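Local coordinates for protein mucin-like protocadherin (Homo sapiens, PDB 6OAE) that probably joins neighbouring microvilli through calcium-dependent complexes with CDHR2, and is represented here by its first two extracellular cadherin repeats, at residues V15-N20 against T59-E64; D92-A97 against V181-G186; F100-K105 against A197-N202; D133-Y138 against S155-A160. All coordinates share one frame; numbering follows the deposited sequence. Where two conformers were deposited one is given.

Contact 1: residues V15-N20 against T59-E64; sequences VEENTN and TPDYEE. With CA (calcium ion), chain D; CA (calcium ion), chain C.
The carboxylate of Glu-17 is the flat group at the centre of the metal-binding part. Its oxygens part between two calcium ions, OE1 going to the ion of chain C and OE2 to that of chain D, each at 2.4 Å. Over one face the backbone N of Tyr-62 donates to OE2 (3.0 Å) from 61° above the carboxylate plane, and CB of Tyr-62 packs against CD. The carboxylate of Glu-63 is turned 48° from that of Glu-17. Its chain, bent at chi2, lets OE1 touch both ions and OE2 bind the chain C ion. Asp-61 OD1 joins Glu-17 OE2 and Glu-63 OE1 on the chain D ion, which Asp-95 and a water complete, and also accepts from Glu-63 N, forming an Asx turn. The cations probably let these like-charged oxygens crowd together.

Farther out a backbone bond and the packing of Pro-60 and Thr-59 take over: Asn-18 N donates to Pro-60 O at 2.9 Å, in the carbonyl plane, and the proline ring rests on Val-15. Asn-18 OD1 accepts a hydrogen bond from that water, and its ND2 reaches Asp-95. A type II turn from Glu-16 to Thr-19 presents Glu-17; Thr-59 CG2 lies 3.3 Å from Asn-18 CA. A glutamate just after the first strand and an Asp-Tyr-Glu loop, a form of the cadherin Asp-Arg-Glu motif, are the first repeat's share of the calcium linker.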
# COMPACT_ATOMS: atom_id res chain seq x y z
N VAL A 15 -16.26 4.19 0.20
CA VAL A 15 -15.89 4.43 -1.22
C VAL A 15 -14.50 3.82 -1.43
O VAL A 15 -13.60 4.19 -0.71
CB VAL A 15 -15.92 5.93 -1.59
CG1 VAL A 15 -15.54 6.16 -3.04
CG2 VAL A 15 -17.30 6.55 -1.31
N GLU A 16 -14.36 2.92 -2.39
CA GLU A 16 -13.03 2.36 -2.75
C GLU A 16 -12.20 3.48 -3.34
O GLU A 16 -12.73 4.25 -4.16
CB GLU A 16 -13.13 1.23 -3.76
CG GLU A 16 -13.91 0.05 -3.25
CD GLU A 16 -13.54 -1.28 -3.88
OE1 GLU A 16 -12.96 -1.29 -5.01
OE2 GLU A 16 -13.82 -2.29 -3.25
N GLU A 17 -10.94 3.58 -2.94
CA GLU A 17 -10.05 4.62 -3.51
C GLU A 17 -10.00 4.42 -5.02
O GLU A 17 -10.24 3.28 -5.49
CB GLU A 17 -8.67 4.58 -2.88
CG GLU A 17 -7.94 3.26 -3.05
CD GLU A 17 -6.46 3.37 -2.75
OE1 GLU A 17 -5.87 2.34 -2.40
OE2 GLU A 17 -5.92 4.47 -2.88
N ASN A 18 -9.75 5.51 -5.75
CA ASN A 18 -9.65 5.55 -7.23
C ASN A 18 -11.04 5.41 -7.87
O ASN A 18 -11.08 5.32 -9.08
CB ASN A 18 -8.64 4.53 -7.76
CG ASN A 18 -7.30 4.69 -7.08
OD1 ASN A 18 -6.91 5.80 -6.74
ND2 ASN A 18 -6.61 3.58 -6.85
N THR A 19 -12.13 5.41 -7.10
CA THR A 19 -13.50 5.43 -7.65
C THR A 19 -13.93 6.88 -7.87
O THR A 19 -13.82 7.68 -6.93
CB THR A 19 -14.49 4.69 -6.75
OG1 THR A 19 -13.90 3.42 -6.52
CG2 THR A 19 -15.86 4.57 -7.40
N ASN A 20 -14.42 7.17 -9.08
CA ASN A 20 -15.03 8.47 -9.45
C ASN A 20 -16.50 8.38 -9.06
O ASN A 20 -17.23 7.64 -9.72
CB ASN A 20 -14.77 8.76 -10.93
CG ASN A 20 -15.52 9.95 -11.49
OD1 ASN A 20 -16.45 10.47 -10.86
ND2 ASN A 20 -15.14 10.37 -12.69
N THR A 59 -11.57 12.09 -6.60
CA THR A 59 -11.36 10.63 -6.59
C THR A 59 -10.43 10.37 -5.40
O THR A 59 -9.27 10.78 -5.40
CB THR A 59 -10.89 10.15 -7.96
OG1 THR A 59 -12.01 10.19 -8.85
CG2 THR A 59 -10.35 8.74 -7.91
N PRO A 60 -10.92 9.68 -4.34
CA PRO A 60 -10.12 9.49 -3.13
C PRO A 60 -8.87 8.63 -3.35
O PRO A 60 -8.84 7.83 -4.29
CB PRO A 60 -11.04 8.71 -2.18
CG PRO A 60 -12.41 8.88 -2.75
CD PRO A 60 -12.23 9.05 -4.24
N ASP A 61 -7.88 8.84 -2.48
CA ASP A 61 -6.61 8.09 -2.47
C ASP A 61 -6.33 7.70 -1.03
O ASP A 61 -5.97 8.58 -0.23
CB ASP A 61 -5.47 8.91 -3.08
CG ASP A 61 -4.09 8.28 -2.94
OD1 ASP A 61 -4.02 7.11 -2.55
OD2 ASP A 61 -3.12 8.97 -3.21
N TYR A 62 -6.48 6.42 -0.71
CA TYR A 62 -6.28 5.86 0.64
C TYR A 62 -4.89 6.22 1.21
O TYR A 62 -4.80 6.42 2.46
CB TYR A 62 -6.48 4.35 0.62
CG TYR A 62 -6.39 3.72 1.98
CD1 TYR A 62 -7.52 3.61 2.77
CD2 TYR A 62 -5.19 3.26 2.48
CE1 TYR A 62 -7.46 3.04 4.04
CE2 TYR A 62 -5.11 2.69 3.74
CZ TYR A 62 -6.25 2.58 4.52
OH TYR A 62 -6.17 2.02 5.76
N GLU A 63 -3.87 6.33 0.37
CA GLU A 63 -2.48 6.66 0.79
C GLU A 63 -2.35 8.17 1.13
O GLU A 63 -1.41 8.52 1.85
CB GLU A 63 -1.48 6.23 -0.29
CG GLU A 63 -1.20 4.73 -0.31
CD GLU A 63 -2.32 3.82 -0.81
OE1 GLU A 63 -2.81 4.04 -1.94
OE2 GLU A 63 -2.69 2.87 -0.10
N GLU A 64 -3.24 9.03 0.64
CA GLU A 64 -3.23 10.49 0.93
C GLU A 64 -4.15 10.76 2.14
O GLU A 64 -3.69 11.45 3.07
CB GLU A 64 -3.61 11.24 -0.34
CG GLU A 64 -3.66 12.76 -0.20
CD GLU A 64 -5.05 13.36 0.01
OE1 GLU A 64 -6.04 12.80 -0.53
OE2 GLU A 64 -5.13 14.39 0.71
CA CA D . -3.82 5.06 -3.78
CA CA C . -3.73 1.52 -1.88
O HOH W 1 -4.63 6.51 -5.52

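Contact 2: residues D92-A97 against V181-G186; sequences DVNDNA and VRDTPG. With CA (calcium ion), chain C; CA (calcium ion), chain E; CA (calcium ion), chain D.
Asn-94 and Asp-183 meet tip to tip across the cadherin interdomain linker, where the Asp-Val-Asn-Asp-Asn sequence that joins the two repeats faces the loop following strand 174-182 of the second. Their planes stand 72° apart, so the amide comes at the carboxylate crosswise. ND2 of Asn-94 donates to OD1 of Asp-183 at 3.2 Å; the bond is nearly straight (165°) and lies close to the amide plane, yet it descends from above the carboxylate plane. The two remaining oxygens share the calcium of chain E: Asn-94 OD1 and Asp-183 OD2 approach to 2.8 Å, a spacing set by common metal ligation. Different first torsions bring the tips together, for Asn-94 holds CG anti to its backbone N, whereas CG of Asp-183 takes the crowded position between N and the carbonyl carbon (chi1 56°). The main polar partner of Asp-183, apart from the metal, is His-193, and Asp-129, Asp-131 and Asp-134 complete the site.

Beside this pair Thr-184 sets CG2 3.8 Å from Asn-94 ND2, while its OG1 donates to Gly-186 O at 2.7 Å. An alanine here would remove both branches, and would probably loosen the loop that carries Asp-183 and the packing beside the asparagine amide.

The linker serves all three ions. Asp-92 OD1 and Val-93 O bind the calcium of chain C, and Asp-95 bridges that ion, through OD1, and the chain D ion, through OD2; Asn-96 reaches the chain E ion through its backbone O, at 2.3 Å.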
# COMPACT_ATOMS: atom_id res chain seq x y z
N ASP A 92 -8.96 0.84 1.10
CA ASP A 92 -7.66 0.60 0.44
C ASP A 92 -7.85 -0.40 -0.70
O ASP A 92 -8.62 -1.41 -0.55
CB ASP A 92 -6.60 0.12 1.43
CG ASP A 92 -5.26 -0.10 0.76
OD1 ASP A 92 -4.88 0.75 -0.12
OD2 ASP A 92 -4.61 -1.13 1.08
N VAL A 93 -7.19 -0.12 -1.81
CA VAL A 93 -7.06 -0.98 -3.01
C VAL A 93 -5.57 -1.29 -3.16
O VAL A 93 -4.73 -0.42 -2.78
CB VAL A 93 -7.66 -0.26 -4.24
CG1 VAL A 93 -7.25 -0.90 -5.56
CG2 VAL A 93 -9.19 -0.17 -4.13
N ASN A 94 -5.23 -2.46 -3.68
CA ASN A 94 -3.83 -2.81 -4.02
C ASN A 94 -3.50 -2.06 -5.31
O ASN A 94 -3.63 -2.65 -6.41
CB ASN A 94 -3.65 -4.34 -4.10
CG ASN A 94 -2.22 -4.72 -4.44
OD1 ASN A 94 -1.35 -3.86 -4.41
ND2 ASN A 94 -1.98 -5.99 -4.75
N ASP A 95 -3.11 -0.79 -5.21
CA ASP A 95 -2.91 0.11 -6.37
C ASP A 95 -1.43 0.55 -6.50
O ASP A 95 -1.14 1.38 -7.40
CB ASP A 95 -3.87 1.31 -6.32
CG ASP A 95 -3.72 2.26 -5.14
OD1 ASP A 95 -3.22 1.83 -4.09
OD2 ASP A 95 -4.15 3.46 -5.28
N ASN A 96 -0.54 0.02 -5.67
CA ASN A 96 0.91 0.33 -5.66
C ASN A 96 1.70 -0.97 -5.83
O ASN A 96 1.28 -2.01 -5.27
CB ASN A 96 1.32 1.08 -4.39
CG ASN A 96 0.73 2.48 -4.36
OD1 ASN A 96 1.30 3.40 -4.93
ND2 ASN A 96 -0.39 2.65 -3.69
N ALA A 97 2.79 -0.92 -6.59
CA ALA A 97 3.69 -2.07 -6.83
C ALA A 97 4.81 -2.02 -5.80
O ALA A 97 5.24 -0.94 -5.38
CB ALA A 97 4.21 -2.06 -8.25
N VAL A 181 9.73 -10.16 -5.69
CA VAL A 181 8.81 -9.82 -4.58
C VAL A 181 7.44 -9.61 -5.20
O VAL A 181 7.39 -9.06 -6.31
CB VAL A 181 9.30 -8.59 -3.78
CG1 VAL A 181 9.35 -7.32 -4.63
CG2 VAL A 181 8.46 -8.39 -2.54
N ARG A 182 6.39 -10.07 -4.53
CA ARG A 182 4.99 -9.78 -4.93
C ARG A 182 4.26 -9.30 -3.68
O ARG A 182 4.73 -9.61 -2.55
CB ARG A 182 4.34 -10.98 -5.62
CG ARG A 182 4.20 -12.21 -4.74
CD ARG A 182 3.36 -13.35 -5.30
NE ARG A 182 3.24 -14.38 -4.27
CZ ARG A 182 4.12 -15.36 -4.03
NH1 ARG A 182 5.21 -15.51 -4.76
NH2 ARG A 182 3.88 -16.22 -3.05
N ASP A 183 3.15 -8.58 -3.87
CA ASP A 183 2.37 -7.98 -2.76
C ASP A 183 1.10 -8.81 -2.47
O ASP A 183 0.21 -8.28 -1.83
CB ASP A 183 2.05 -6.52 -3.06
CG ASP A 183 1.32 -6.26 -4.36
OD1 ASP A 183 0.92 -7.25 -5.06
OD2 ASP A 183 1.19 -5.07 -4.69
N THR A 184 1.04 -10.06 -2.94
CA THR A 184 -0.08 -11.00 -2.69
C THR A 184 0.48 -12.37 -2.35
O THR A 184 1.53 -12.77 -2.85
CB THR A 184 -1.02 -11.08 -3.90
OG1 THR A 184 -0.30 -11.60 -5.03
CG2 THR A 184 -1.64 -9.73 -4.22
N PRO A 185 -0.20 -13.16 -1.49
CA PRO A 185 0.26 -14.51 -1.21
C PRO A 185 0.23 -15.39 -2.47
O PRO A 185 1.11 -16.20 -2.62
CB PRO A 185 -0.75 -15.07 -0.19
CG PRO A 185 -1.57 -13.90 0.27
CD PRO A 185 -1.41 -12.79 -0.74
N GLY A 186 -0.78 -15.19 -3.32
CA GLY A 186 -1.01 -15.95 -4.56
C GLY A 186 -0.22 -15.38 -5.72
O GLY A 186 -0.14 -14.13 -5.83
CA CA C . -3.73 1.52 -1.88
CA CA E . 0.69 -3.19 -3.41
CA CA D . -3.82 5.06 -3.78
O HOH W 1 -4.63 6.51 -5.52

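Contact 3: residues F100-K105 against A197-N202; sequences FPFKTK and ATLVLN
Residues 103-105 run parallel to 197-200, joined by three backbone bonds: Thr-198 N to Lys-103 O (2.8 Å), Lys-105 N to Thr-198 O (3.1 Å) and Val-200 N to Lys-105 O (2.8 Å). Such parallel pairing of a repeat's first strand with its last belongs to the Greek-key beta sandwich of cadherin repeats, and strand 104-110 forms an outer edge of its sheet. The middle bond is the bent one, its donor standing 35° out of the carbonyl plane of Thr-198.

Side chains divide between two faces. On one, Thr-104 and Thr-198 lie side by side and point the same way; each has CG2 anti to its backbone N, so methyl sits beside methyl at 3.7 Å. The other face, with Ala-197, Leu-199 and Lys-105, is largely apolar. Ala-197 CB is its small centre, touched by Phe-102 CE2 at 3.4 Å and making an off-centre, oblique CH-pi contact with the Phe-100 ring. Phe-102 CE2 also meets Leu-199 CD2, the two chains crossing obliquely. Phe-100 continues inward to Leu-179, Val-181 and Tyr-138 of neighbouring strands.

Phe-102 takes the crowded first torsion (chi1 60°), which places its ring between Phe-100 CB and the folded chain of Lys-105. That lysine bends at chi3 and chi4 and carries NZ to Gln-124 O, laying CE 3.2 Å above the centre of the Phe-102 ring.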
# COMPACT_ATOMS: atom_id res chain seq x y z
N PHE A 100 12.08 -2.58 -5.16
CA PHE A 100 13.40 -2.77 -4.54
C PHE A 100 14.16 -1.46 -4.69
O PHE A 100 13.99 -0.79 -5.71
CB PHE A 100 14.19 -3.87 -5.22
CG PHE A 100 13.69 -5.27 -4.98
CD1 PHE A 100 13.81 -5.85 -3.72
CD2 PHE A 100 13.14 -6.02 -6.01
CE1 PHE A 100 13.38 -7.15 -3.50
CE2 PHE A 100 12.71 -7.32 -5.79
CZ PHE A 100 12.84 -7.88 -4.54
N PRO A 101 14.97 -1.04 -3.69
CA PRO A 101 15.87 0.11 -3.87
C PRO A 101 17.16 -0.17 -4.69
O PRO A 101 18.04 0.69 -4.70
CB PRO A 101 16.15 0.48 -2.41
CG PRO A 101 16.16 -0.84 -1.68
CD PRO A 101 15.01 -1.59 -2.32
N PHE A 102 17.26 -1.32 -5.37
CA PHE A 102 18.38 -1.70 -6.26
C PHE A 102 17.85 -2.54 -7.42
O PHE A 102 16.74 -3.15 -7.26
CB PHE A 102 19.44 -2.49 -5.48
CG PHE A 102 18.91 -3.76 -4.85
CD1 PHE A 102 18.23 -3.72 -3.64
CD2 PHE A 102 19.07 -4.98 -5.49
CE1 PHE A 102 17.71 -4.88 -3.08
CE2 PHE A 102 18.56 -6.14 -4.91
CZ PHE A 102 17.89 -6.09 -3.71
N LYS A 103 18.61 -2.62 -8.51
CA LYS A 103 18.29 -3.45 -9.71
C LYS A 103 19.15 -4.72 -9.68
O LYS A 103 18.60 -5.82 -9.74
CB LYS A 103 18.56 -2.68 -11.00
CG LYS A 103 17.76 -1.40 -11.19
CD LYS A 103 18.32 -0.53 -12.32
CE LYS A 103 17.66 0.83 -12.39
NZ LYS A 103 16.23 0.70 -12.74
N THR A 104 20.47 -4.55 -9.64
CA THR A 104 21.47 -5.63 -9.52
C THR A 104 22.49 -5.19 -8.48
O THR A 104 22.92 -4.01 -8.55
CB THR A 104 22.19 -5.96 -10.83
OG1 THR A 104 21.27 -6.33 -11.87
CG2 THR A 104 23.18 -7.09 -10.64
N LYS A 105 22.87 -6.10 -7.59
CA LYS A 105 23.66 -5.81 -6.37
C LYS A 105 24.62 -6.98 -6.11
O LYS A 105 24.16 -8.14 -6.27
CB LYS A 105 22.66 -5.64 -5.22
CG LYS A 105 23.23 -5.22 -3.89
CD LYS A 105 22.40 -5.68 -2.70
CE LYS A 105 21.14 -4.88 -2.48
NZ LYS A 105 21.23 -3.94 -1.34
N ALA A 197 14.92 -8.17 -8.92
CA ALA A 197 16.28 -7.64 -8.75
C ALA A 197 17.24 -8.82 -8.88
O ALA A 197 16.77 -9.97 -8.77
CB ALA A 197 16.41 -6.92 -7.45
N THR A 198 18.51 -8.55 -9.15
CA THR A 198 19.58 -9.57 -9.27
C THR A 198 20.48 -9.46 -8.03
O THR A 198 20.77 -8.32 -7.58
CB THR A 198 20.28 -9.45 -10.64
OG1 THR A 198 19.38 -9.84 -11.68
CG2 THR A 198 21.50 -10.33 -10.75
N LEU A 199 20.86 -10.60 -7.46
CA LEU A 199 21.82 -10.69 -6.34
C LEU A 199 23.02 -11.48 -6.85
O LEU A 199 22.81 -12.57 -7.38
CB LEU A 199 21.24 -11.44 -5.14
CG LEU A 199 20.07 -10.77 -4.43
CD1 LEU A 199 19.59 -11.68 -3.31
CD2 LEU A 199 20.48 -9.42 -3.89
N VAL A 200 24.20 -10.93 -6.67
CA VAL A 200 25.47 -11.59 -7.05
C VAL A 200 26.23 -11.86 -5.75
O VAL A 200 26.57 -10.88 -5.05
CB VAL A 200 26.26 -10.72 -8.04
CG1 VAL A 200 27.60 -11.33 -8.35
CG2 VAL A 200 25.46 -10.47 -9.31
N LEU A 201 26.47 -13.13 -5.44
CA LEU A 201 27.27 -13.57 -4.28
C LEU A 201 28.65 -13.95 -4.81
O LEU A 201 28.72 -14.92 -5.64
CB LEU A 201 26.57 -14.75 -3.61
CG LEU A 201 25.37 -14.42 -2.71
CD1 LEU A 201 25.82 -13.77 -1.43
CD2 LEU A 201 24.35 -13.54 -3.39
N ASN A 202 29.68 -13.21 -4.39
CA ASN A 202 31.08 -13.42 -4.81
C ASN A 202 31.87 -13.97 -3.62
O ASN A 202 31.99 -13.25 -2.60
CB ASN A 202 31.69 -12.14 -5.36
CG ASN A 202 33.04 -12.38 -5.99
OD1 ASN A 202 33.24 -13.39 -6.66
ND2 ASN A 202 33.97 -11.46 -5.79

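Contact 4: residues D133-Y138 against S155-A160; sequences DDILFY and SVNRPA. With CA (calcium ion), chain E.
The start of strand 137-142, just after a calcium-binding loop of the second cadherin repeat, is packed here against the tight turn that joins strands 151-155 and 158-163. Tyr-138 N donates to Val-156 O at 2.7 Å, in the carbonyl plane; the same oxygen lies at the in-plane edge of the tyrosine ring, 3.4 Å from CD1. Over a face of that ring sits Pro-159, whose CG is 3.6 Å from the ring centroid and only 10° off the normal, a well-centred CH-pi contact.

Phe-137 is met differently. The amide of Asn-157 stands almost upright on its ring, planes 82° apart, with ND2 3.4 Å above the ring centre. That nitrogen also donates to Leu-136 O (3.0 Å, 165°), a bond that fixes the amide's rotation, although it approaches from above the carbonyl plane. Ile-135 CG2 flanks ND2, and Val-156 CG2 reaches the edge of the Phe-137 ring at CD2, 3.7 Å away. The turn itself is braced by Ser-155 OG, which accepts from Asn-157 N in an ST turn.

A leucine in place of Tyr-138 would lack the flat face under Pro-159 and the hydroxyl that bonds Ala-127 N, and would probably weaken the hold of strand 137-142 on the Pro-159 end of the turn.

On the metal side Asp-134 OD2 ligates the calcium of chain E. Phe-137 pairs through its backbone with Arg-182 of strand 174-182; Tyr-138 packs on Val-181 of that strand within its own sheet and reaches across to Leu-153 of the other sheet, and so lies between the two.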
# COMPACT_ATOMS: atom_id res chain seq x y z
N ASP A 133 -0.36 -1.74 4.17
CA ASP A 133 -0.93 -2.97 4.77
C ASP A 133 -0.51 -4.22 3.99
O ASP A 133 -0.75 -5.30 4.50
CB ASP A 133 -2.45 -2.85 4.88
CG ASP A 133 -2.88 -1.68 5.77
OD1 ASP A 133 -2.54 -1.71 6.96
OD2 ASP A 133 -3.53 -0.73 5.25
N ASP A 134 0.10 -4.08 2.80
CA ASP A 134 0.45 -5.24 1.94
C ASP A 134 1.60 -6.01 2.60
O ASP A 134 2.62 -5.38 2.94
CB ASP A 134 0.83 -4.81 0.52
CG ASP A 134 -0.36 -4.50 -0.38
OD1 ASP A 134 -1.52 -4.58 0.12
OD2 ASP A 134 -0.13 -4.22 -1.57
N ILE A 135 1.42 -7.32 2.78
CA ILE A 135 2.50 -8.25 3.20
C ILE A 135 3.24 -8.63 1.93
O ILE A 135 2.57 -9.01 0.95
CB ILE A 135 1.95 -9.49 3.93
CG1 ILE A 135 1.08 -9.09 5.13
CG2 ILE A 135 3.09 -10.42 4.33
CD1 ILE A 135 1.77 -8.12 6.06
N LEU A 136 4.57 -8.53 1.94
CA LEU A 136 5.37 -8.82 0.72
C LEU A 136 5.93 -10.25 0.83
O LEU A 136 6.33 -10.66 1.91
CB LEU A 136 6.46 -7.76 0.57
CG LEU A 136 5.93 -6.33 0.43
CD1 LEU A 136 7.06 -5.38 0.07
CD2 LEU A 136 4.80 -6.24 -0.58
N PHE A 137 5.92 -10.94 -0.30
CA PHE A 137 6.27 -12.37 -0.48
C PHE A 137 7.48 -12.41 -1.41
O PHE A 137 7.37 -11.94 -2.56
CB PHE A 137 5.08 -13.13 -1.05
CG PHE A 137 3.98 -13.30 -0.05
CD1 PHE A 137 3.11 -12.25 0.25
CD2 PHE A 137 3.81 -14.52 0.61
CE1 PHE A 137 2.11 -12.42 1.19
CE2 PHE A 137 2.80 -14.68 1.55
CZ PHE A 137 1.95 -13.63 1.83
N TYR A 138 8.58 -12.97 -0.92
CA TYR A 138 9.89 -12.98 -1.59
C TYR A 138 10.25 -14.39 -2.01
O TYR A 138 10.06 -15.35 -1.22
CB TYR A 138 10.96 -12.45 -0.66
CG TYR A 138 10.76 -11.03 -0.24
CD1 TYR A 138 9.99 -10.71 0.87
CD2 TYR A 138 11.37 -9.99 -0.94
CE1 TYR A 138 9.82 -9.38 1.26
CE2 TYR A 138 11.22 -8.67 -0.55
CZ TYR A 138 10.44 -8.37 0.55
OH TYR A 138 10.26 -7.06 0.94
N SER A 155 12.58 -16.96 5.14
CA SER A 155 11.17 -17.26 4.79
C SER A 155 10.68 -16.35 3.67
O SER A 155 11.32 -15.32 3.37
CB SER A 155 10.24 -17.13 6.00
OG SER A 155 9.83 -15.78 6.15
N VAL A 156 9.52 -16.71 3.11
CA VAL A 156 8.85 -15.92 2.06
C VAL A 156 8.53 -14.49 2.56
O VAL A 156 8.47 -13.62 1.74
CB VAL A 156 7.60 -16.67 1.55
CG1 VAL A 156 6.49 -16.72 2.58
CG2 VAL A 156 7.11 -16.09 0.25
N ASN A 157 8.35 -14.25 3.86
CA ASN A 157 8.06 -12.88 4.37
C ASN A 157 9.26 -12.24 5.11
O ASN A 157 9.13 -11.09 5.48
CB ASN A 157 6.83 -12.88 5.26
CG ASN A 157 5.64 -13.53 4.58
OD1 ASN A 157 5.07 -14.47 5.13
ND2 ASN A 157 5.29 -13.05 3.39
N ARG A 158 10.36 -12.98 5.29
CA ARG A 158 11.61 -12.51 5.95
C ARG A 158 12.77 -12.73 4.99
O ARG A 158 13.45 -13.75 5.07
CB ARG A 158 11.88 -13.29 7.25
CG ARG A 158 10.65 -13.53 8.11
CD ARG A 158 10.26 -12.34 8.96
NE ARG A 158 11.26 -12.00 9.96
CZ ARG A 158 10.97 -11.44 11.13
NH1 ARG A 158 9.72 -11.17 11.44
NH2 ARG A 158 11.94 -11.16 11.99
N PRO A 159 13.03 -11.80 4.04
CA PRO A 159 14.10 -11.98 3.06
C PRO A 159 15.53 -11.72 3.57
O PRO A 159 16.22 -10.88 3.02
CB PRO A 159 13.68 -10.97 1.98
CG PRO A 159 13.10 -9.84 2.76
CD PRO A 159 12.28 -10.55 3.80
N ALA A 160 15.95 -12.46 4.59
CA ALA A 160 17.36 -12.55 5.00
C ALA A 160 17.94 -13.71 4.20
O ALA A 160 17.23 -14.72 4.07
CB ALA A 160 17.50 -12.77 6.48
CA CA E . 0.69 -3.19 -3.41

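How the contacts relate
Metal and polar chemistry gathers where the repeats meet, and gives way to apolar packing and sheet bonding deeper in the second repeat. Contacts 1 and 2 touch directly and share two calcium ions and a water. Contact 2, the smallest by buried area, is the only surface contact; contacts 1, 3 and 4 are all partly buried. Contact 4 meets contact 2 at the third ion and across the pairing of strands 137-142 and 174-182. Its chemistry is mixed, one metal ligand beside aromatic packing and an amide bond, whereas contact 3, in the same sheet but about 34 Å from contact 1 between centres, relies on strand pairing and largely apolar side chains, without metal.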